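Local coordinates for uncharacterized protein, cytosolic disulfide reductase DsbM (Pseudomonas aeruginosa PAO1, PDB 5HFG), which is a cytosolic disulfide reductase of the DsbA-like thioredoxin family that can bind glutathione covalently, consistent with a thiol-disulfide oxidoreductase activity, at residues T9-Y14 and D38-G43. Sequence-based numbering, arbitrary orientation.
Sequences TLHYLY and DVRLHG
Leu10 N donates to Asp38 O at 2.6 Å, the shortest of five backbone bonds that zip the parallel strands 9-14 and 38-43 together; Arg40 N to Leu10 O, 2.8 Å, is the next along. Between the side chains, His11 ND1 and His42 NE2 share a hydrogen bond of 2.9 Å. The two imidazoles meet rim to rim, planes 34° apart, and either nitrogen could be the donor. Both rings turn beside their own backbone N (chi1 -66° and -58°), which brings the nitrogens together. His11 NE2 carries the line on to Glu187 of strand 183-188. Further back on this face, Thr9 CG2 sits over one face of the Arg40 guanidinium, 3.4 Å from Arg40 NE. On the other face Leu41 CD2 reaches Tyr12 CD2 at the ring edge, 3.9 Å, and both side chains pack on Leu28 of helix 25-31. Where the strands end, Gly43 CA makes a CH-pi contact 3.8 Å from the centroid of the Tyr14 ring. This parallel pair belongs to the thioredoxin-fold sheet, with 38-43 as one edge strand. The Glu187-His11-His42 chain spans three strands, and Glu187 probably takes the NE2-H of His11, helping to fix that ring's rotation.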
loop_
_atom_site.group_PDB
_atom_site.type_symbol
_atom_site.label_atom_id
_atom_site.label_comp_id
_atom_site.label_asym_id
_atom_site.label_seq_id
_atom_site.Cartn_x
_atom_site.Cartn_y
_atom_site.Cartn_z
ATOM N N THR A 9 3.584 -17.440 -3.871
ATOM C CA THR A 9 3.221 -16.289 -3.058
ATOM C C THR A 9 3.794 -15.024 -3.672
ATOM O O THR A 9 4.989 -14.969 -3.988
ATOM C CB THR A 9 3.725 -16.437 -1.627
ATOM O OG1 THR A 9 3.091 -17.568 -1.022
ATOM C CG2 THR A 9 3.382 -15.192 -0.835
ATOM N N LEU A 10 2.942 -14.015 -3.833
ATOM C CA LEU A 10 3.365 -12.685 -4.253
ATOM C C LEU A 10 3.561 -11.815 -3.016
ATOM O O LEU A 10 2.603 -11.550 -2.280
ATOM C CB LEU A 10 2.331 -12.053 -5.179
ATOM C CG LEU A 10 2.782 -10.709 -5.733
ATOM C CD1 LEU A 10 4.046 -10.909 -6.584
ATOM C CD2 LEU A 10 1.649 -10.057 -6.532
ATOM N N HIS A 11 4.798 -11.386 -2.788
ATOM C CA HIS A 11 5.138 -10.487 -1.696
ATOM C C HIS A 11 5.137 -9.060 -2.217
ATOM O O HIS A 11 5.803 -8.762 -3.210
ATOM C CB HIS A 11 6.521 -10.845 -1.132
ATOM C CG HIS A 11 6.571 -12.188 -0.477
ATOM N ND1 HIS A 11 6.157 -12.396 0.820
ATOM C CD2 HIS A 11 6.977 -13.396 -0.942
ATOM C CE1 HIS A 11 6.308 -13.673 1.129
ATOM N NE2 HIS A 11 6.798 -14.302 0.076
ATOM N N TYR A 12 4.394 -8.184 -1.548
ATOM C CA TYR A 12 4.258 -6.785 -1.942
ATOM C C TYR A 12 4.831 -5.902 -0.837
ATOM O O TYR A 12 4.256 -5.818 0.255
ATOM C CB TYR A 12 2.792 -6.432 -2.206
ATOM C CG TYR A 12 2.558 -4.994 -2.636
ATOM C CD1 TYR A 12 3.553 -4.259 -3.279
ATOM C CD2 TYR A 12 1.345 -4.362 -2.384
ATOM C CE1 TYR A 12 3.335 -2.943 -3.679
ATOM C CE2 TYR A 12 1.120 -3.052 -2.790
ATOM C CZ TYR A 12 2.113 -2.347 -3.426
ATOM O OH TYR A 12 1.882 -1.038 -3.818
ATOM N N LEU A 13 5.969 -5.270 -1.119
ATOM C CA LEU A 13 6.572 -4.283 -0.237
ATOM C C LEU A 13 6.083 -2.896 -0.635
ATOM O O LEU A 13 6.332 -2.437 -1.758
ATOM C CB LEU A 13 8.100 -4.362 -0.309
ATOM C CG LEU A 13 8.744 -5.462 0.537
ATOM C CD1 LEU A 13 10.031 -5.966 -0.082
ATOM C CD2 LEU A 13 9.038 -4.895 1.905
ATOM N N TYR A 14 5.407 -2.223 0.290
ATOM C CA TYR A 14 4.682 -1.002 -0.021
ATOM C C TYR A 14 4.841 0.001 1.119
ATOM O O TYR A 14 5.317 -0.319 2.218
ATOM C CB TYR A 14 3.176 -1.285 -0.223
ATOM C CG TYR A 14 2.501 -1.599 1.096
ATOM C CD1 TYR A 14 1.822 -0.602 1.810
ATOM C CD2 TYR A 14 2.560 -2.877 1.652
ATOM C CE1 TYR A 14 1.235 -0.859 3.022
ATOM C CE2 TYR A 14 1.954 -3.148 2.874
ATOM C CZ TYR A 14 1.298 -2.119 3.554
ATOM O OH TYR A 14 0.700 -2.358 4.767
ATOM N N ASP A 38 -1.200 -16.626 -3.587
ATOM C CA ASP A 38 -1.277 -15.952 -2.298
ATOM C C ASP A 38 -0.559 -14.604 -2.366
ATOM O O ASP A 38 0.532 -14.503 -2.930
ATOM C CB ASP A 38 -0.655 -16.822 -1.208
ATOM C CG ASP A 38 -0.649 -16.137 0.132
ATOM O OD1 ASP A 38 -1.637 -15.433 0.424
ATOM O OD2 ASP A 38 0.327 -16.301 0.889
ATOM N N VAL A 39 -1.181 -13.564 -1.806
ATOM C CA VAL A 39 -0.611 -12.218 -1.795
ATOM C C VAL A 39 -0.368 -11.799 -0.351
ATOM O O VAL A 39 -1.288 -11.843 0.475
ATOM C CB VAL A 39 -1.532 -11.205 -2.501
ATOM C CG1 VAL A 39 -0.914 -9.804 -2.471
ATOM C CG2 VAL A 39 -1.808 -11.653 -3.928
ATOM N N ARG A 40 0.860 -11.383 -0.046
ATOM C CA ARG A 40 1.218 -10.963 1.307
ATOM C C ARG A 40 1.756 -9.544 1.266
ATOM O O ARG A 40 2.655 -9.237 0.474
ATOM C CB ARG A 40 2.245 -11.904 1.943
ATOM C CG ARG A 40 1.997 -13.346 1.625
ATOM C CD ARG A 40 2.279 -14.281 2.786
ATOM N NE ARG A 40 2.125 -15.656 2.334
ATOM C CZ ARG A 40 3.002 -16.627 2.571
ATOM N NH1 ARG A 40 2.785 -17.858 2.109
ATOM N NH2 ARG A 40 4.100 -16.371 3.274
ATOM N N LEU A 41 1.221 -8.694 2.134
ATOM C CA LEU A 41 1.626 -7.302 2.237
ATOM C C LEU A 41 2.733 -7.135 3.270
ATOM O O LEU A 41 2.692 -7.739 4.344
ATOM C CB LEU A 41 0.435 -6.427 2.631
ATOM C CG LEU A 41 -0.765 -6.323 1.680
ATOM C CD1 LEU A 41 -1.393 -4.928 1.781
ATOM C CD2 LEU A 41 -0.449 -6.662 0.238
ATOM N N HIS A 42 3.696 -6.277 2.949
ATOM C CA HIS A 42 4.827 -5.948 3.820
ATOM C C HIS A 42 4.973 -4.431 3.826
ATOM O O HIS A 42 5.525 -3.852 2.882
ATOM C CB HIS A 42 6.121 -6.603 3.333
ATOM C CG HIS A 42 6.045 -8.089 3.231
ATOM N ND1 HIS A 42 6.253 -8.915 4.312
ATOM C CD2 HIS A 42 5.799 -8.902 2.178
ATOM C CE1 HIS A 42 6.129 -10.175 3.932
ATOM N NE2 HIS A 42 5.848 -10.193 2.641
ATOM N N GLY A 43 4.502 -3.779 4.890
ATOM C CA GLY A 43 4.632 -2.333 4.978
ATOM C C GLY A 43 6.026 -1.962 5.449
ATOM O O GLY A 43 6.484 -2.437 6.496
#